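Local structure of hypothetical 33.3 KDA protein IN ade3-ser2 intergenic region (Saccharomyces cerevisiae, 1ODF) at residues Ile157-Leu169 with Asn186-Arg198. The protein is probably an ATP-dependent kinase of still unknown specificity, resembling bacterial pantothenate kinase in structure. Residues are numbered along the deposited sequence; the frame is centred on the assembly and turned at random.
Sequences ILEGWFLGFNPIL and NAKLFFYSDLLWR
After strand 155-160 the chain makes a type II turn (Phe162 to Phe165) and runs back along helix 182-195, from Gly164 beside Trp197, just past the helix end, to Pro167 beside Asn186 (CA to CA 5.3 Å). The Trp197 indole lies flat against the turn, Gly164 CA 3.4 Å from the centroid of its five-membered ring. Glycine suits the turn because at its positive phi a CB would collide with Leu163 O. At the indole rim, NE1 bonds to Asn166 OD1 (2.8 Å), which is in the ring plane, and weakly to Phe165 O. A leucine in place of Trp197 would probably leave Asn166 OD1 without this donor and uncover the turn at Gly164. Asn186 suits its place by accepting and donating: CG anti to the backbone N (chi1 180°) carries its amide out to Ile168, where OD1 takes N (2.7 Å) and ND2 reaches O (3.1 Å), both on lone pairs; OD1 also bonds Tyr255 OH. Leu189 CD2 packs on Pro167 N (3.6 Å) and Phe165 CB. Phe162 points its edge at the face of Tyr192, whose hydroxyl binds Gly100 N. The contact joins a strand-end loop to the following helix in a P-loop kinase fold, near the predicted ATP site.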
ATOM      1  N   ILE A 157       4.892   8.186  -5.851  1.00 33.78           N
ATOM      2  CA  ILE A 157       4.942   7.433  -4.613  1.00 33.84           C
ATOM      3  C   ILE A 157       3.582   6.835  -4.295  1.00 33.55           C
ATOM      4  O   ILE A 157       2.598   7.557  -4.169  1.00 34.48           O
ATOM      5  CB  ILE A 157       5.380   8.357  -3.445  1.00 33.87           C
ATOM      6  CG1 ILE A 157       6.735   8.987  -3.776  1.00 35.24           C
ATOM      7  CG2 ILE A 157       5.453   7.577  -2.141  1.00 32.69           C
ATOM      8  CD1 ILE A 157       7.236   9.952  -2.724  1.00 36.35           C
ATOM      9  N   LEU A 158       3.530   5.512  -4.187  1.00 32.65           N
ATOM     10  CA  LEU A 158       2.293   4.818  -3.847  1.00 31.26           C
ATOM     11  C   LEU A 158       2.587   3.942  -2.622  1.00 32.22           C
ATOM     12  O   LEU A 158       3.662   3.334  -2.531  1.00 29.70           O
ATOM     13  CB  LEU A 158       1.806   3.956  -5.018  1.00 31.85           C
ATOM     14  CG  LEU A 158       0.476   3.216  -4.797  1.00 33.81           C
ATOM     15  CD1 LEU A 158      -0.667   4.230  -4.658  1.00 33.93           C
ATOM     16  CD2 LEU A 158       0.220   2.266  -5.952  1.00 32.82           C
ATOM     17  N   GLU A 159       1.644   3.886  -1.684  1.00 29.99           N
ATOM     18  CA  GLU A 159       1.840   3.097  -0.473  1.00 30.99           C
ATOM     19  C   GLU A 159       0.583   2.367  -0.022  1.00 29.97           C
ATOM     20  O   GLU A 159      -0.528   2.878  -0.154  1.00 28.19           O
ATOM     21  CB  GLU A 159       2.340   3.994   0.661  1.00 31.52           C
ATOM     22  CG  GLU A 159       1.295   4.952   1.213  1.00 33.87           C
ATOM     23  CD  GLU A 159       0.399   4.321   2.280  1.00 37.39           C
ATOM     24  OE1 GLU A 159      -0.663   4.910   2.565  1.00 37.60           O
ATOM     25  OE2 GLU A 159       0.750   3.253   2.840  1.00 39.19           O
ATOM     26  N   GLY A 160       0.788   1.163   0.512  1.00 31.06           N
ATOM     27  CA  GLY A 160      -0.300   0.335   1.002  1.00 28.46           C
ATOM     28  C   GLY A 160       0.261  -0.816   1.825  1.00 30.18           C
ATOM     29  O   GLY A 160       1.452  -1.137   1.735  1.00 28.28           O
ATOM     30  N   TRP A 161      -0.598  -1.445   2.623  1.00 30.67           N
ATOM     31  CA  TRP A 161      -0.180  -2.555   3.473  1.00 32.86           C
ATOM     32  C   TRP A 161      -0.033  -3.872   2.709  1.00 32.05           C
ATOM     33  O   TRP A 161       0.579  -4.810   3.218  1.00 32.91           O
ATOM     34  CB  TRP A 161      -1.165  -2.747   4.646  1.00 31.96           C
ATOM     35  CG  TRP A 161      -2.534  -3.142   4.204  1.00 27.72           C
ATOM     36  CD1 TRP A 161      -3.553  -2.309   3.835  1.00 28.29           C
ATOM     37  CD2 TRP A 161      -2.999  -4.473   3.964  1.00 26.90           C
ATOM     38  NE1 TRP A 161      -4.624  -3.043   3.369  1.00 26.80           N
ATOM     39  CE2 TRP A 161      -4.306  -4.373   3.435  1.00 25.22           C
ATOM     40  CE3 TRP A 161      -2.434  -5.745   4.136  1.00 28.69           C
ATOM     41  CZ2 TRP A 161      -5.053  -5.494   3.075  1.00 24.37           C
ATOM     42  CZ3 TRP A 161      -3.176  -6.853   3.780  1.00 25.09           C
ATOM     43  CH2 TRP A 161      -4.472  -6.721   3.254  1.00 25.96           C
ATOM     44  N   PHE A 162      -0.587  -3.945   1.498  1.00 31.24           N
ATOM     45  CA  PHE A 162      -0.499  -5.168   0.696  1.00 30.88           C
ATOM     46  C   PHE A 162       0.173  -5.000  -0.679  1.00 29.71           C
ATOM     47  O   PHE A 162       0.082  -5.884  -1.535  1.00 30.07           O
ATOM     48  CB  PHE A 162      -1.897  -5.767   0.511  1.00 31.26           C
ATOM     49  CG  PHE A 162      -2.817  -4.918  -0.329  1.00 31.60           C
ATOM     50  CD1 PHE A 162      -2.931  -5.138  -1.705  1.00 29.19           C
ATOM     51  CD2 PHE A 162      -3.569  -3.901   0.251  1.00 31.83           C
ATOM     52  CE1 PHE A 162      -3.786  -4.356  -2.494  1.00 30.78           C
ATOM     53  CE2 PHE A 162      -4.433  -3.106  -0.528  1.00 33.32           C
ATOM     54  CZ  PHE A 162      -4.541  -3.336  -1.905  1.00 31.63           C
ATOM     55  N   LEU A 163       0.845  -3.879  -0.896  1.00 28.01           N
ATOM     56  CA  LEU A 163       1.510  -3.661  -2.167  1.00 29.24           C
ATOM     57  C   LEU A 163       2.642  -4.676  -2.347  1.00 30.60           C
ATOM     58  O   LEU A 163       3.496  -4.844  -1.468  1.00 29.03           O
ATOM     59  CB  LEU A 163       2.073  -2.241  -2.244  1.00 29.09           C
ATOM     60  CG  LEU A 163       1.105  -1.061  -2.093  1.00 30.52           C
ATOM     61  CD1 LEU A 163       1.835   0.233  -2.433  1.00 29.50           C
ATOM     62  CD2 LEU A 163      -0.093  -1.240  -3.005  1.00 28.97           C
ATOM     63  N   GLY A 164       2.643  -5.357  -3.487  1.00 28.94           N
ATOM     64  CA  GLY A 164       3.683  -6.335  -3.736  1.00 31.13           C
ATOM     65  C   GLY A 164       3.199  -7.767  -3.599  1.00 32.06           C
ATOM     66  O   GLY A 164       3.833  -8.681  -4.131  1.00 31.73           O
ATOM     67  N   PHE A 165       2.093  -7.973  -2.884  1.00 32.83           N
ATOM     68  CA  PHE A 165       1.542  -9.318  -2.717  1.00 33.51           C
ATOM     69  C   PHE A 165       1.101  -9.820  -4.084  1.00 33.33           C
ATOM     70  O   PHE A 165       0.555  -9.060  -4.890  1.00 34.22           O
ATOM     71  CB  PHE A 165       0.324  -9.304  -1.780  1.00 33.46           C
ATOM     72  CG  PHE A 165       0.645  -8.966  -0.349  1.00 34.53           C
ATOM     73  CD1 PHE A 165       1.926  -8.553   0.025  1.00 33.13           C
ATOM     74  CD2 PHE A 165      -0.358  -9.013   0.625  1.00 34.80           C
ATOM     75  CE1 PHE A 165       2.203  -8.186   1.350  1.00 32.73           C
ATOM     76  CE2 PHE A 165      -0.094  -8.649   1.950  1.00 32.46           C
ATOM     77  CZ  PHE A 165       1.192  -8.233   2.312  1.00 32.92           C
ATOM     78  N   ASN A 166       1.327 -11.098  -4.348  1.00 33.38           N
ATOM     79  CA  ASN A 166       0.936 -11.672  -5.630  1.00 35.53           C
ATOM     80  C   ASN A 166      -0.045 -12.827  -5.480  1.00 34.38           C
ATOM     81  O   ASN A 166       0.086 -13.673  -4.589  1.00 32.47           O
ATOM     82  CB  ASN A 166       2.169 -12.133  -6.419  1.00 34.68           C
ATOM     83  CG  ASN A 166       3.061 -10.962  -6.846  1.00 34.95           C
ATOM     84  OD1 ASN A 166       2.592  -9.991  -7.433  1.00 33.72           O
ATOM     85  ND2 ASN A 166       4.346 -11.061  -6.552  1.00 36.06           N
ATOM     86  N   PRO A 167      -1.047 -12.872  -6.363  1.00 33.40           N
ATOM     87  CA  PRO A 167      -2.062 -13.923  -6.334  1.00 31.99           C
ATOM     88  C   PRO A 167      -1.515 -15.324  -6.521  1.00 34.15           C
ATOM     89  O   PRO A 167      -0.518 -15.535  -7.222  1.00 30.88           O
ATOM     90  CB  PRO A 167      -3.013 -13.514  -7.461  1.00 32.04           C
ATOM     91  CG  PRO A 167      -2.123 -12.752  -8.406  1.00 33.75           C
ATOM     92  CD  PRO A 167      -1.299 -11.922  -7.461  1.00 31.53           C
ATOM     93  N   ILE A 168      -2.155 -16.278  -5.849  1.00 35.37           N
ATOM     94  CA  ILE A 168      -1.787 -17.678  -5.982  1.00 38.74           C
ATOM     95  C   ILE A 168      -2.329 -18.018  -7.361  1.00 40.32           C
ATOM     96  O   ILE A 168      -3.494 -17.749  -7.653  1.00 42.14           O
ATOM     97  CB  ILE A 168      -2.502 -18.551  -4.942  1.00 40.49           C
ATOM     98  CG1 ILE A 168      -2.195 -18.038  -3.528  1.00 39.33           C
ATOM     99  CG2 ILE A 168      -2.065 -20.002  -5.109  1.00 40.12           C
ATOM    100  CD1 ILE A 168      -0.704 -17.949  -3.215  1.00 42.24           C
ATOM    101  N   LEU A 169      -1.495 -18.588  -8.217  1.00 42.02           N
ATOM    102  CA  LEU A 169      -1.932 -18.894  -9.570  1.00 44.67           C
ATOM    103  C   LEU A 169      -2.216 -20.358  -9.841  1.00 47.36           C
ATOM    104  O   LEU A 169      -3.157 -20.693 -10.560  1.00 47.55           O
ATOM    105  CB  LEU A 169      -0.891 -18.398 -10.567  1.00 42.73           C
ATOM    106  CG  LEU A 169      -0.679 -16.886 -10.522  1.00 42.75           C
ATOM    107  CD1 LEU A 169       0.425 -16.493 -11.505  1.00 42.00           C
ATOM    108  CD2 LEU A 169      -1.997 -16.179 -10.844  1.00 38.89           C
ATOM    109  N   ASN A 186      -8.052 -13.357  -3.380  1.00 41.30           N
ATOM    110  CA  ASN A 186      -6.906 -13.740  -4.197  1.00 40.40           C
ATOM    111  C   ASN A 186      -7.132 -13.364  -5.664  1.00 39.98           C
ATOM    112  O   ASN A 186      -6.218 -12.894  -6.333  1.00 39.29           O
ATOM    113  CB  ASN A 186      -6.668 -15.251  -4.082  1.00 39.39           C
ATOM    114  CG  ASN A 186      -5.492 -15.720  -4.912  1.00 40.45           C
ATOM    115  OD1 ASN A 186      -4.340 -15.389  -4.623  1.00 40.93           O
ATOM    116  ND2 ASN A 186      -5.775 -16.489  -5.955  1.00 39.77           N
ATOM    117  N   ALA A 187      -8.349 -13.572  -6.163  1.00 40.17           N
ATOM    118  CA  ALA A 187      -8.664 -13.239  -7.553  1.00 39.38           C
ATOM    119  C   ALA A 187      -8.604 -11.734  -7.741  1.00 38.94           C
ATOM    120  O   ALA A 187      -8.109 -11.233  -8.757  1.00 38.67           O
ATOM    121  CB  ALA A 187     -10.044 -13.747  -7.921  1.00 38.27           C
ATOM    122  N   LYS A 188      -9.122 -11.023  -6.748  1.00 37.64           N
ATOM    123  CA  LYS A 188      -9.142  -9.569  -6.755  1.00 36.81           C
ATOM    124  C   LYS A 188      -7.727  -8.981  -6.706  1.00 34.63           C
ATOM    125  O   LYS A 188      -7.445  -7.980  -7.356  1.00 34.49           O
ATOM    126  CB  LYS A 188      -9.957  -9.060  -5.560  1.00 38.38           C
ATOM    127  CG  LYS A 188     -11.443  -9.340  -5.654  1.00 39.44           C
ATOM    128  CD  LYS A 188     -12.043  -8.615  -6.857  1.00 42.93           C
ATOM    129  CE  LYS A 188     -13.558  -8.696  -6.880  1.00 43.41           C
ATOM    130  NZ  LYS A 188     -14.121  -7.839  -7.966  1.00 50.05           N
ATOM    131  N   LEU A 189      -6.841  -9.608  -5.939  1.00 32.54           N
ATOM    132  CA  LEU A 189      -5.468  -9.130  -5.816  1.00 32.81           C
ATOM    133  C   LEU A 189      -4.791  -9.033  -7.192  1.00 35.04           C
ATOM    134  O   LEU A 189      -3.912  -8.195  -7.413  1.00 33.29           O
ATOM    135  CB  LEU A 189      -4.661 -10.062  -4.898  1.00 30.45           C
ATOM    136  CG  LEU A 189      -3.173  -9.720  -4.700  1.00 29.62           C
ATOM    137  CD1 LEU A 189      -3.044  -8.319  -4.109  1.00 28.81           C
ATOM    138  CD2 LEU A 189      -2.494 -10.750  -3.798  1.00 28.75           C
ATOM    139  N   PHE A 190      -5.217  -9.893  -8.114  1.00 34.82           N
ATOM    140  CA  PHE A 190      -4.659  -9.923  -9.456  1.00 36.15           C
ATOM    141  C   PHE A 190      -4.624  -8.557 -10.145  1.00 35.85           C
ATOM    142  O   PHE A 190      -3.592  -8.159 -10.690  1.00 34.53           O
ATOM    143  CB  PHE A 190      -5.446 -10.900 -10.337  1.00 38.24           C
ATOM    144  CG  PHE A 190      -4.946 -10.963 -11.753  1.00 40.31           C
ATOM    145  CD1 PHE A 190      -3.725 -11.565 -12.046  1.00 41.07           C
ATOM    146  CD2 PHE A 190      -5.657 -10.350 -12.783  1.00 41.46           C
ATOM    147  CE1 PHE A 190      -3.213 -11.552 -13.346  1.00 40.24           C
ATOM    148  CE2 PHE A 190      -5.153 -10.330 -14.082  1.00 40.42           C
ATOM    149  CZ  PHE A 190      -3.932 -10.930 -14.364  1.00 39.83           C
ATOM    150  N   PHE A 191      -5.744  -7.843 -10.114  1.00 35.06           N
ATOM    151  CA  PHE A 191      -5.837  -6.544 -10.771  1.00 38.15           C
ATOM    152  C   PHE A 191      -4.797  -5.514 -10.331  1.00 36.54           C
ATOM    153  O   PHE A 191      -4.386  -4.674 -11.132  1.00 36.79           O
ATOM    154  CB  PHE A 191      -7.241  -5.948 -10.601  1.00 42.92           C
ATOM    155  CG  PHE A 191      -8.322  -6.700 -11.337  1.00 48.50           C
ATOM    156  CD1 PHE A 191      -8.776  -7.938 -10.872  1.00 50.16           C
ATOM    157  CD2 PHE A 191      -8.906  -6.159 -12.487  1.00 52.67           C
ATOM    158  CE1 PHE A 191      -9.795  -8.628 -11.540  1.00 53.23           C
ATOM    159  CE2 PHE A 191      -9.931  -6.841 -13.170  1.00 54.24           C
ATOM    160  CZ  PHE A 191     -10.375  -8.078 -12.692  1.00 53.69           C
ATOM    161  N   TYR A 192      -4.376  -5.571  -9.071  1.00 33.98           N
ATOM    162  CA  TYR A 192      -3.388  -4.630  -8.568  1.00 33.09           C
ATOM    163  C   TYR A 192      -2.015  -5.036  -9.067  1.00 34.13           C
ATOM    164  O   TYR A 192      -1.278  -4.220  -9.615  1.00 32.27           O
ATOM    165  CB  TYR A 192      -3.365  -4.618  -7.037  1.00 33.20           C
ATOM    166  CG  TYR A 192      -4.693  -4.320  -6.373  1.00 32.50           C
ATOM    167  CD1 TYR A 192      -5.697  -5.293  -6.306  1.00 31.51           C
ATOM    168  CD2 TYR A 192      -4.930  -3.081  -5.769  1.00 30.83           C
ATOM    169  CE1 TYR A 192      -6.901  -5.041  -5.646  1.00 32.03           C
ATOM    170  CE2 TYR A 192      -6.131  -2.819  -5.104  1.00 30.52           C
ATOM    171  CZ  TYR A 192      -7.107  -3.805  -5.044  1.00 32.21           C
ATOM    172  OH  TYR A 192      -8.273  -3.570  -4.360  1.00 35.35           O
ATOM    173  N   SER A 193      -1.676  -6.306  -8.861  0.50 33.37           N
ATOM    174  CA  SER A 193      -0.393  -6.847  -9.282  0.50 32.86           C
ATOM    175  C   SER A 193      -0.159  -6.648 -10.779  0.50 32.86           C
ATOM    176  O   SER A 193       0.894  -6.165 -11.196  0.50 31.79           O
ATOM    177  CB  SER A 193      -0.338  -8.339  -8.951  0.50 34.71           C
ATOM    178  OG  SER A 193      -1.439  -9.029  -9.525  0.50 34.79           O
ATOM    179  N   ASP A 194      -1.154  -7.019 -11.577  1.00 33.09           N
ATOM    180  CA  ASP A 194      -1.077  -6.903 -13.031  1.00 35.59           C
ATOM    181  C   ASP A 194      -0.871  -5.468 -13.492  1.00 36.54           C
ATOM    182  O   ASP A 194      -0.105  -5.193 -14.414  1.00 36.67           O
ATOM    183  CB  ASP A 194      -2.365  -7.442 -13.656  1.00 36.89           C
ATOM    184  CG  ASP A 194      -2.285  -7.544 -15.169  1.00 38.22           C
ATOM    185  OD1 ASP A 194      -1.495  -8.381 -15.656  1.00 38.07           O
ATOM    186  OD2 ASP A 194      -3.005  -6.791 -15.864  1.00 36.88           O
ATOM    187  N   LEU A 195      -1.567  -4.563 -12.826  1.00 36.72           N
ATOM    188  CA  LEU A 195      -1.518  -3.147 -13.133  1.00 37.22           C
ATOM    189  C   LEU A 195      -0.279  -2.423 -12.588  1.00 36.96           C
ATOM    190  O   LEU A 195       0.178  -1.432 -13.176  1.00 34.86           O
ATOM    191  CB  LEU A 195      -2.777  -2.503 -12.561  1.00 39.62           C
ATOM    192  CG  LEU A 195      -3.202  -1.110 -13.005  1.00 44.52           C
ATOM    193  CD1 LEU A 195      -3.307  -1.040 -14.529  1.00 43.11           C
ATOM    194  CD2 LEU A 195      -4.550  -0.795 -12.348  1.00 46.96           C
ATOM    195  N   LEU A 196       0.286  -2.940 -11.496  1.00 33.76           N
ATOM    196  CA  LEU A 196       1.420  -2.281 -10.854  1.00 33.10           C
ATOM    197  C   LEU A 196       2.775  -2.994 -10.762  1.00 33.14           C
ATOM    198  O   LEU A 196       3.586  -2.903 -11.686  1.00 32.84           O
ATOM    199  CB  LEU A 196       0.990  -1.822  -9.450  1.00 30.49           C
ATOM    200  CG  LEU A 196      -0.229  -0.891  -9.435  1.00 29.84           C
ATOM    201  CD1 LEU A 196      -0.821  -0.792  -8.024  1.00 29.26           C
ATOM    202  CD2 LEU A 196       0.179   0.472  -9.964  1.00 28.64           C
ATOM    203  N   TRP A 197       3.027  -3.698  -9.655  1.00 32.62           N
ATOM    204  CA  TRP A 197       4.332  -4.337  -9.467  1.00 33.60           C
ATOM    205  C   TRP A 197       4.686  -5.506 -10.380  1.00 34.90           C
ATOM    206  O   TRP A 197       5.814  -5.981 -10.357  1.00 33.45           O
ATOM    207  CB  TRP A 197       4.533  -4.721  -7.995  1.00 32.47           C
ATOM    208  CG  TRP A 197       3.428  -5.531  -7.411  1.00 32.85           C
ATOM    209  CD1 TRP A 197       3.309  -6.889  -7.423  1.00 33.53           C
ATOM    210  CD2 TRP A 197       2.270  -5.032  -6.737  1.00 31.09           C
ATOM    211  NE1 TRP A 197       2.146  -7.268  -6.799  1.00 33.56           N
ATOM    212  CE2 TRP A 197       1.489  -6.145  -6.368  1.00 32.89           C
ATOM    213  CE3 TRP A 197       1.814  -3.748  -6.409  1.00 31.72           C
ATOM    214  CZ2 TRP A 197       0.273  -6.018  -5.684  1.00 32.97           C
ATOM    215  CZ3 TRP A 197       0.603  -3.621  -5.728  1.00 32.64           C
ATOM    216  CH2 TRP A 197      -0.150  -4.753  -5.374  1.00 30.82           C
ATOM    217  N   ARG A 198       3.732  -5.961 -11.187  1.00 37.74           N
ATOM    218  CA  ARG A 198       3.988  -7.038 -12.144  1.00 39.83           C
ATOM    219  C   ARG A 198       3.811  -6.450 -13.544  1.00 39.27           C
ATOM    220  O   ARG A 198       3.907  -7.159 -14.543  1.00 42.11           O
ATOM    221  CB  ARG A 198       3.017  -8.212 -11.942  1.00 42.62           C
ATOM    222  CG  ARG A 198       3.179  -8.922 -10.612  1.00 47.12           C
ATOM    223  CD  ARG A 198       4.437  -9.759 -10.578  1.00 54.45           C
ATOM    224  NE  ARG A 198       4.233 -11.062 -11.209  1.00 59.76           N
ATOM    225  CZ  ARG A 198       5.168 -11.715 -11.894  1.00 61.60           C
ATOM    226  NH1 ARG A 198       6.380 -11.186 -12.044  1.00 62.07           N
ATOM    227  NH2 ARG A 198       4.888 -12.898 -12.432  1.00 61.09           N
TER